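Local coordinates for protein thermospermine synthase (Medicago truncatula, PDB 6BQ6) that probably catalyses transfer of an aminopropyl group from decarboxylated S-adenosylmethionine to spermidine, yielding thermospermine in plant polyamine biosynthesis, at residues L39-F43 and P252-D256; F43-L49 and L61-F67. One frame throughout, in Å; residues are numbered along the deposited sequence.

Contact 1: L39-F43 and P252-D256; sequences LRWCF and PSYAD. With TER (N-(3-amino-propyl)-N-(5-aminopropyl)-1,4-diaminobutane), chain F.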
ATOM      1  N   LEU B  39      -4.996   0.103  -9.718  1.00 27.65           N
ATOM      2  CA  LEU B  39      -3.644  -0.300  -9.965  1.00 27.03           C
ATOM      3  C   LEU B  39      -2.625   0.635  -9.324  1.00 26.68           C
ATOM      4  O   LEU B  39      -2.675   1.787  -9.534  1.00 27.13           O
ATOM      5  CB  LEU B  39      -3.477  -0.284 -11.466  1.00 29.13           C
ATOM      6  CG  LEU B  39      -2.289  -0.844 -12.161  1.00 30.78           C
ATOM      7  CD1 LEU B  39      -2.165  -2.327 -11.868  1.00 29.68           C
ATOM      8  CD2 LEU B  39      -2.536  -0.597 -13.621  1.00 32.77           C
ATOM      9  N   ARG B  40      -1.705   0.082  -8.563  1.00 26.00           N
ATOM     10  CA  ARG B  40      -0.736   0.897  -7.872  1.00 27.26           C
ATOM     11  C   ARG B  40       0.667   0.510  -8.253  1.00 26.58           C
ATOM     12  O   ARG B  40       0.964  -0.641  -8.417  1.00 25.21           O
ATOM     13  CB  ARG B  40      -0.959   0.829  -6.371  1.00 29.98           C
ATOM     14  CG  ARG B  40      -2.090   1.739  -5.962  1.00 34.81           C
ATOM     15  CD  ARG B  40      -2.578   1.592  -4.521  1.00 38.04           C
ATOM     16  NE  ARG B  40      -1.631   0.887  -3.677  1.00 41.91           N
ATOM     17  CZ  ARG B  40      -1.901   0.527  -2.426  1.00 47.47           C
ATOM     18  NH1 ARG B  40      -3.054   0.868  -1.836  1.00 46.67           N
ATOM     19  NH2 ARG B  40      -0.975  -0.138  -1.732  1.00 49.36           N
ATOM     20  N   TRP B  41       1.507   1.511  -8.394  1.00 25.35           N
ATOM     21  CA  TRP B  41       2.859   1.317  -8.888  1.00 27.13           C
ATOM     22  C   TRP B  41       3.736   1.990  -7.856  1.00 27.65           C
ATOM     23  O   TRP B  41       3.541   3.200  -7.634  1.00 27.60           O
ATOM     24  CB  TRP B  41       2.904   2.037 -10.214  1.00 29.78           C
ATOM     25  CG  TRP B  41       4.111   2.092 -11.003  1.00 31.56           C
ATOM     26  CD1 TRP B  41       4.625   3.221 -11.609  1.00 34.44           C
ATOM     27  CD2 TRP B  41       4.908   0.999 -11.443  1.00 31.11           C
ATOM     28  NE1 TRP B  41       5.690   2.876 -12.407  1.00 33.58           N
ATOM     29  CE2 TRP B  41       5.889   1.525 -12.316  1.00 33.16           C
ATOM     30  CE3 TRP B  41       4.877  -0.373 -11.213  1.00 32.49           C
ATOM     31  CZ2 TRP B  41       6.842   0.733 -12.908  1.00 33.28           C
ATOM     32  CZ3 TRP B  41       5.826  -1.162 -11.790  1.00 35.41           C
ATOM     33  CH2 TRP B  41       6.820  -0.601 -12.634  1.00 34.72           C
ATOM     34  N   CYS B  42       4.636   1.234  -7.200  1.00 25.78           N
ATOM     35  CA  CYS B  42       5.351   1.743  -6.024  1.00 26.12           C
ATOM     36  C   CYS B  42       6.866   1.648  -6.178  1.00 24.51           C
ATOM     37  O   CYS B  42       7.378   0.634  -6.621  1.00 24.59           O
ATOM     38  CB  CYS B  42       4.933   1.013  -4.772  1.00 26.71           C
ATOM     39  SG  CYS B  42       3.118   0.781  -4.696  1.00 32.05           S
ATOM     40  N   PHE B  43       7.546   2.747  -5.876  1.00 24.62           N
ATOM     41  CA  PHE B  43       8.999   2.832  -5.990  1.00 25.05           C
ATOM     42  C   PHE B  43       9.598   2.974  -4.603  1.00 24.44           C
ATOM     43  O   PHE B  43       9.177   3.838  -3.830  1.00 23.75           O
ATOM     44  CB  PHE B  43       9.440   4.092  -6.764  1.00 26.53           C
ATOM     45  CG  PHE B  43       8.764   4.314  -8.044  1.00 27.19           C
ATOM     46  CD1 PHE B  43       8.184   3.287  -8.776  1.00 28.26           C
ATOM     47  CD2 PHE B  43       8.784   5.592  -8.602  1.00 29.40           C
ATOM     48  CE1 PHE B  43       7.616   3.550  -9.996  1.00 29.67           C
ATOM     49  CE2 PHE B  43       8.196   5.836  -9.816  1.00 29.85           C
ATOM     50  CZ  PHE B  43       7.609   4.835 -10.509  1.00 29.19           C
ATOM     51  N   PRO B 252       9.430   3.125 -18.683  1.00 22.01           N
ATOM     52  CA  PRO B 252       9.314   2.209 -17.543  1.00 21.68           C
ATOM     53  C   PRO B 252       8.717   2.861 -16.323  1.00 22.74           C
ATOM     54  O   PRO B 252       7.855   2.262 -15.691  1.00 22.97           O
ATOM     55  CB  PRO B 252      10.767   1.768 -17.294  1.00 22.80           C
ATOM     56  CG  PRO B 252      11.408   1.879 -18.602  1.00 23.64           C
ATOM     57  CD  PRO B 252      10.745   3.004 -19.332  1.00 22.50           C
ATOM     58  N   SER B 253       9.103   4.097 -16.026  1.00 21.81           N
ATOM     59  CA  SER B 253       8.620   4.762 -14.820  1.00 23.07           C
ATOM     60  C   SER B 253       7.148   5.115 -14.895  1.00 24.13           C
ATOM     61  O   SER B 253       6.515   5.331 -13.866  1.00 24.88           O
ATOM     62  CB  SER B 253       9.405   6.028 -14.516  1.00 22.52           C
ATOM     63  OG  SER B 253       9.330   6.961 -15.550  1.00 22.06           O
ATOM     64  N   TYR B 254       6.607   5.189 -16.106  1.00 24.57           N
ATOM     65  CA  TYR B 254       5.192   5.440 -16.322  1.00 26.36           C
ATOM     66  C   TYR B 254       4.322   4.221 -16.236  1.00 26.74           C
ATOM     67  O   TYR B 254       3.079   4.362 -16.289  1.00 29.53           O
ATOM     68  CB  TYR B 254       5.025   6.131 -17.700  1.00 27.88           C
ATOM     69  CG  TYR B 254       5.563   7.546 -17.872  1.00 28.48           C
ATOM     70  CD1 TYR B 254       6.291   8.217 -16.871  1.00 29.38           C
ATOM     71  CD2 TYR B 254       5.363   8.216 -19.073  1.00 30.63           C
ATOM     72  CE1 TYR B 254       6.762   9.497 -17.070  1.00 30.53           C
ATOM     73  CE2 TYR B 254       5.833   9.503 -19.283  1.00 31.36           C
ATOM     74  CZ  TYR B 254       6.534  10.145 -18.287  1.00 32.92           C
ATOM     75  OH  TYR B 254       6.993  11.406 -18.506  1.00 33.06           O
ATOM     76  N   ALA B 255       4.897   3.015 -16.152  1.00 25.87           N
ATOM     77  CA  ALA B 255       4.204   1.723 -16.193  1.00 27.73           C
ATOM     78  C   ALA B 255       3.250   1.572 -17.365  1.00 27.39           C
ATOM     79  O   ALA B 255       2.203   0.952 -17.244  1.00 27.74           O
ATOM     80  CB  ALA B 255       3.463   1.418 -14.859  1.00 30.83           C
ATOM     81  N   ASP B 256       3.587   2.194 -18.506  1.00 23.19           N
ATOM     82  CA  ASP B 256       2.765   2.064 -19.669  1.00 22.27           C
ATOM     83  C   ASP B 256       3.549   2.491 -20.867  1.00 21.63           C
ATOM     84  O   ASP B 256       4.655   3.065 -20.756  1.00 19.85           O
ATOM     85  CB  ASP B 256       1.511   2.940 -19.560  1.00 22.18           C
ATOM     86  CG  ASP B 256       0.297   2.346 -20.317  1.00 23.53           C
ATOM     87  OD1 ASP B 256       0.461   1.387 -21.122  1.00 23.32           O
ATOM     88  OD2 ASP B 256      -0.787   2.894 -20.104  1.00 24.08           O
TER
HETATM   89  N1  TER F 402       2.828  19.826 -17.133  1.00 54.71           N
HETATM   90  C2  TER F 402       3.994  19.406 -17.882  1.00 51.61           C
HETATM   91  C3  TER F 402       3.600  18.343 -18.902  1.00 48.87           C
HETATM   92  C4  TER F 402       3.213  17.026 -18.281  1.00 47.73           C
HETATM   93  N5  TER F 402       3.109  15.995 -19.288  1.00 49.96           N
HETATM   94  C6  TER F 402       3.845  14.760 -19.143  1.00 47.19           C
HETATM   95  C7  TER F 402       3.056  13.580 -19.691  1.00 47.30           C
HETATM   96  C8  TER F 402       3.559  12.306 -19.037  1.00 47.09           C
HETATM   97  N9  TER F 402       2.882  12.010 -17.793  1.00 45.86           N
HETATM   98  C10 TER F 402       3.288  10.838 -17.060  1.00 45.94           C
HETATM   99  C11 TER F 402       2.201  10.205 -16.222  1.00 46.42           C
HETATM  100  C12 TER F 402       2.689   8.820 -15.797  1.00 47.80           C
HETATM  101  C13 TER F 402       1.863   8.206 -14.677  1.00 49.60           C
HETATM  102  N14 TER F 402       0.448   8.483 -14.848  1.00 52.92           N
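A loop that lines a ligand site can be met on its other side by aromatic side chains of another domain, and the segment Pro252-Asp256 illustrates how. Its first residue offers backbone rather than ring: Pro252 O lies 3.3 Å from Trp41 CZ2, near the plane of the indole, and also accepts a 3.1 Å hydrogen bond from Ala255 N that closes the short 3-10 turn. Ser253 supplies the acceptor of the one hydrogen bond between the segments. Ser253 O receives it from Trp41 NE1 (3.0 Å, 152° at the hydrogen) and sits 3.6 Å from Phe43 CZ, at the edge of that ring, while the serine hydroxyl turns elsewhere, to Asp83. Trp41 and Phe43 project from strand 39-45 of the N-terminal domain, whereas the loop joins strands 243-251 and 256-264 of the Rossmann-like catalytic domain, so this is an interdomain contact of the spermidine synthase fold. Tyr254 points its CA-to-CB bond away from the strand and belongs to the thermospermine pocket: TER C10 lies over one face of its ring, 3.5 Å from Tyr254 CZ, and its hydroxyl is hydrogen-bonded to Gln78 O. Ala255, with positive phi (51°), directs its methyl back toward the strand, where Ala255 CB stands 3.6 Å from the centroid of the Trp41 five-membered ring, 12° off its normal, in a CH-pi contact.

Contact 2: F43-L49 and L61-F67; sequences FALNSIL and LLDTKPF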
ATOM      1  N   PHE B  43       7.546   2.747  -5.876  1.00 24.62           N
ATOM      2  CA  PHE B  43       8.999   2.832  -5.990  1.00 25.05           C
ATOM      3  C   PHE B  43       9.598   2.974  -4.603  1.00 24.44           C
ATOM      4  O   PHE B  43       9.177   3.838  -3.830  1.00 23.75           O
ATOM      5  CB  PHE B  43       9.440   4.092  -6.764  1.00 26.53           C
ATOM      6  CG  PHE B  43       8.764   4.314  -8.044  1.00 27.19           C
ATOM      7  CD1 PHE B  43       8.184   3.287  -8.776  1.00 28.26           C
ATOM      8  CD2 PHE B  43       8.784   5.592  -8.602  1.00 29.40           C
ATOM      9  CE1 PHE B  43       7.616   3.550  -9.996  1.00 29.67           C
ATOM     10  CE2 PHE B  43       8.196   5.836  -9.816  1.00 29.85           C
ATOM     11  CZ  PHE B  43       7.609   4.835 -10.509  1.00 29.19           C
ATOM     12  N   ALA B  44      10.632   2.197  -4.292  1.00 25.47           N
ATOM     13  CA  ALA B  44      11.304   2.381  -3.008  1.00 25.96           C
ATOM     14  C   ALA B  44      12.009   3.747  -3.056  1.00 24.67           C
ATOM     15  O   ALA B  44      12.485   4.184  -4.114  1.00 24.30           O
ATOM     16  CB  ALA B  44      12.306   1.302  -2.754  1.00 27.98           C
ATOM     17  N   LEU B  45      12.012   4.403  -1.910  1.00 24.69           N
ATOM     18  CA  LEU B  45      12.466   5.768  -1.755  1.00 26.48           C
ATOM     19  C   LEU B  45      13.777   5.853  -0.973  1.00 27.89           C
ATOM     20  O   LEU B  45      13.884   5.293   0.123  1.00 27.25           O
ATOM     21  CB  LEU B  45      11.444   6.545  -0.974  1.00 29.09           C
ATOM     22  CG  LEU B  45      10.285   7.276  -1.565  1.00 31.21           C
ATOM     23  CD1 LEU B  45       9.450   7.895  -0.459  1.00 31.77           C
ATOM     24  CD2 LEU B  45      10.814   8.388  -2.427  1.00 32.97           C
ATOM     25  N   ASN B  46      14.722   6.620  -1.500  1.00 27.47           N
ATOM     26  CA  ASN B  46      15.922   7.039  -0.740  1.00 29.22           C
ATOM     27  C   ASN B  46      15.588   8.287   0.087  1.00 28.80           C
ATOM     28  O   ASN B  46      15.875   8.370   1.293  1.00 30.44           O
ATOM     29  CB  ASN B  46      17.079   7.379  -1.684  1.00 30.86           C
ATOM     30  CG  ASN B  46      17.710   6.156  -2.342  1.00 31.76           C
ATOM     31  OD1 ASN B  46      17.956   5.152  -1.685  1.00 34.02           O
ATOM     32  ND2 ASN B  46      18.036   6.262  -3.634  1.00 32.71           N
ATOM     33  N   SER B  47      15.009   9.297  -0.544  1.00 27.64           N
ATOM     34  CA  SER B  47      14.682  10.500   0.198  1.00 28.16           C
ATOM     35  C   SER B  47      13.633  11.319  -0.486  1.00 27.67           C
ATOM     36  O   SER B  47      13.260  11.044  -1.639  1.00 25.91           O
ATOM     37  CB  SER B  47      15.935  11.327   0.521  1.00 31.68           C
ATOM     38  OG  SER B  47      16.391  11.961  -0.601  1.00 31.57           O
ATOM     39  N   ILE B  48      13.128  12.303   0.243  1.00 26.00           N
ATOM     40  CA  ILE B  48      12.211  13.281  -0.299  1.00 26.96           C
ATOM     41  C   ILE B  48      12.960  14.588  -0.321  1.00 27.42           C
ATOM     42  O   ILE B  48      13.236  15.185   0.740  1.00 27.86           O
ATOM     43  CB  ILE B  48      10.932  13.372   0.559  1.00 28.20           C
ATOM     44  CG1 ILE B  48      10.271  11.988   0.614  1.00 28.80           C
ATOM     45  CG2 ILE B  48       9.995  14.425   0.009  1.00 29.03           C
ATOM     46  CD1 ILE B  48       9.186  11.841   1.671  1.00 30.55           C
ATOM     47  N   LEU B  49      13.352  15.000  -1.523  1.00 28.09           N
ATOM     48  CA  LEU B  49      14.362  16.037  -1.684  1.00 29.67           C
ATOM     49  C   LEU B  49      13.797  17.411  -1.460  1.00 31.38           C
ATOM     50  O   LEU B  49      14.392  18.217  -0.727  1.00 34.35           O
ATOM     51  CB  LEU B  49      15.049  15.952  -3.040  1.00 29.65           C
ATOM     52  CG  LEU B  49      15.898  14.688  -3.285  1.00 30.35           C
ATOM     53  CD1 LEU B  49      16.322  14.637  -4.740  1.00 32.33           C
ATOM     54  CD2 LEU B  49      17.127  14.642  -2.375  1.00 32.60           C
ATOM     55  N   LEU B  61      10.092  16.603  -5.408  1.00 25.55           N
ATOM     56  CA  LEU B  61      11.206  15.912  -6.022  1.00 25.31           C
ATOM     57  C   LEU B  61      11.693  14.801  -5.094  1.00 24.48           C
ATOM     58  O   LEU B  61      12.092  15.061  -3.938  1.00 26.29           O
ATOM     59  CB  LEU B  61      12.316  16.879  -6.345  1.00 25.60           C
ATOM     60  CG  LEU B  61      13.472  16.342  -7.184  1.00 28.07           C
ATOM     61  CD1 LEU B  61      13.121  16.043  -8.642  1.00 27.93           C
ATOM     62  CD2 LEU B  61      14.653  17.306  -7.101  1.00 30.30           C
ATOM     63  N   LEU B  62      11.597  13.572  -5.596  1.00 23.94           N
ATOM     64  CA  LEU B  62      11.874  12.384  -4.795  1.00 24.92           C
ATOM     65  C   LEU B  62      13.137  11.771  -5.282  1.00 25.62           C
ATOM     66  O   LEU B  62      13.379  11.767  -6.452  1.00 27.37           O
ATOM     67  CB  LEU B  62      10.743  11.369  -4.956  1.00 24.28           C
ATOM     68  CG  LEU B  62       9.355  11.944  -4.720  1.00 25.79           C
ATOM     69  CD1 LEU B  62       8.306  10.843  -4.870  1.00 26.37           C
ATOM     70  CD2 LEU B  62       9.216  12.597  -3.357  1.00 27.14           C
ATOM     71  N   ASP B  63      13.905  11.163  -4.409  1.00 24.34           N
ATOM     72  CA  ASP B  63      15.033  10.402  -4.830  1.00 25.22           C
ATOM     73  C   ASP B  63      14.595   8.931  -4.683  1.00 24.07           C
ATOM     74  O   ASP B  63      14.437   8.457  -3.599  1.00 23.95           O
ATOM     75  CB  ASP B  63      16.252  10.704  -3.989  1.00 28.92           C
ATOM     76  CG  ASP B  63      17.447   9.859  -4.371  1.00 33.63           C
ATOM     77  OD1 ASP B  63      17.348   9.033  -5.316  1.00 36.02           O
ATOM     78  OD2 ASP B  63      18.497  10.003  -3.701  1.00 40.02           O
ATOM     79  N   THR B  64      14.332   8.294  -5.801  1.00 23.23           N
ATOM     80  CA  THR B  64      13.816   6.918  -5.820  1.00 23.90           C
ATOM     81  C   THR B  64      14.908   5.965  -6.172  1.00 25.23           C
ATOM     82  O   THR B  64      15.799   6.290  -6.936  1.00 25.63           O
ATOM     83  CB  THR B  64      12.644   6.760  -6.816  1.00 24.12           C
ATOM     84  OG1 THR B  64      13.128   6.678  -8.158  1.00 24.46           O
ATOM     85  CG2 THR B  64      11.686   7.940  -6.722  1.00 25.39           C
ATOM     86  N   LYS B  65      14.793   4.744  -5.670  1.00 26.31           N
ATOM     87  CA  LYS B  65      15.801   3.733  -5.934  1.00 29.56           C
ATOM     88  C   LYS B  65      15.728   3.249  -7.362  1.00 28.44           C
ATOM     89  O   LYS B  65      16.753   3.254  -8.055  1.00 29.95           O
ATOM     90  CB  LYS B  65      15.695   2.609  -4.929  1.00 31.77           C
ATOM     91  CG  LYS B  65      16.004   3.035  -3.495  1.00 34.23           C
ATOM     92  CD  LYS B  65      16.076   1.821  -2.574  1.00 37.52           C
ATOM     93  CE  LYS B  65      16.146   2.197  -1.107  1.00 41.33           C
ATOM     94  NZ  LYS B  65      17.557   2.512  -0.737  1.00 43.82           N
ATOM     95  N   PRO B  66      14.525   2.846  -7.853  1.00 26.70           N
ATOM     96  CA  PRO B  66      14.549   2.293  -9.200  1.00 26.34           C
ATOM     97  C   PRO B  66      14.793   3.317 -10.341  1.00 26.78           C
ATOM     98  O   PRO B  66      15.475   3.015 -11.346  1.00 28.74           O
ATOM     99  CB  PRO B  66      13.185   1.619  -9.316  1.00 27.89           C
ATOM    100  CG  PRO B  66      12.321   2.317  -8.340  1.00 28.69           C
ATOM    101  CD  PRO B  66      13.231   2.667  -7.192  1.00 26.84           C
ATOM    102  N   PHE B  67      14.306   4.536 -10.179  1.00 25.37           N
ATOM    103  CA  PHE B  67      14.279   5.476 -11.277  1.00 25.22           C
ATOM    104  C   PHE B  67      15.033   6.778 -11.014  1.00 24.74           C
ATOM    105  O   PHE B  67      14.930   7.696 -11.813  1.00 24.70           O
ATOM    106  CB  PHE B  67      12.829   5.743 -11.673  1.00 26.69           C
ATOM    107  CG  PHE B  67      12.099   4.502 -12.102  1.00 27.30           C
ATOM    108  CD1 PHE B  67      12.572   3.752 -13.150  1.00 28.12           C
ATOM    109  CD2 PHE B  67      10.958   4.052 -11.422  1.00 29.77           C
ATOM    110  CE1 PHE B  67      11.927   2.599 -13.571  1.00 30.78           C
ATOM    111  CE2 PHE B  67      10.321   2.888 -11.838  1.00 29.76           C
ATOM    112  CZ  PHE B  67      10.804   2.171 -12.910  1.00 30.84           C
TER
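Two phenylalanine rings mark the apolar centre of this contact. Phe67 directs its edge at the face of Phe43 in a T-shaped pair, with centroids 4.7 Å apart, planes at 71° and Phe43 CE1 to Phe67 CE2 at 3.3 Å. Pro66 CG packs 3.7 Å from Phe43 CB. Thr64 OG1, which is also hydrogen-bonded to Gly68 O, accepts from Phe67 N (3.2 Å), an ST motif in the turn that carries Pro66 and Phe67. Farther along, Leu45, Ile48, Leu62 and Thr64 share one face of the sheet: Leu62 CB meets Leu45 CD2 and Leu62 CD2 meets Ile48 CG2, both at 3.9 Å. Cys29 of the fourth subunit packs on Leu45 and Leu62 there, within the tetramerisation domain. The backbone illustrates how a chain turns a corner on entering an antiparallel hairpin, strands 47-53 and 58-64. A classic beta bulge places Asn46 and Ser47 opposite Asp63, whose carbonyl O accepts from both Asn46 N (2.8 Å) and Ser47 N (3.2 Å). The chain turns at Asn46, and strand 43-45 crosses strand 61-64 at 98°, against 150° for strand 47-49. Ser47 O accepts in turn from Asp63 N (2.8 Å), and single backbone bonds flank the bulge, from Lys65 N to Ala44 O (2.8 Å) and from Leu49 N to Leu61 O (2.7 Å). At the polar edge Asn46 bridges two side chains: Asn46 OD1 accepts from Lys65 NZ at 2.8 Å, and Asn46 ND2 donates a weak bond to Asp63 OD1 at 3.3 Å.

In the fold
Strand 39-45 serves both contacts, and Phe43 belongs to each. Contact 1 is buried and small (174 Å²), joining residues far apart in sequence across two domains beside the ligand pocket; contact 2 is partly buried, covers 751 Å² and links near neighbours within the N-terminal domain, with Leu49 and Lys65 exposed. Their chemistry differs accordingly: one indole-to-carbonyl bond and a CH-pi contact in the first; backbone pairing, an aromatic and aliphatic centre, and polar side chains at the edge in the second. They meet at Phe67, whose CZ lies 3.9 Å from Ser253 CA and 4.2 Å from Trp41 CZ2. Both also reach the second subunit, where the sheet containing strand 39-45 continues across the interface.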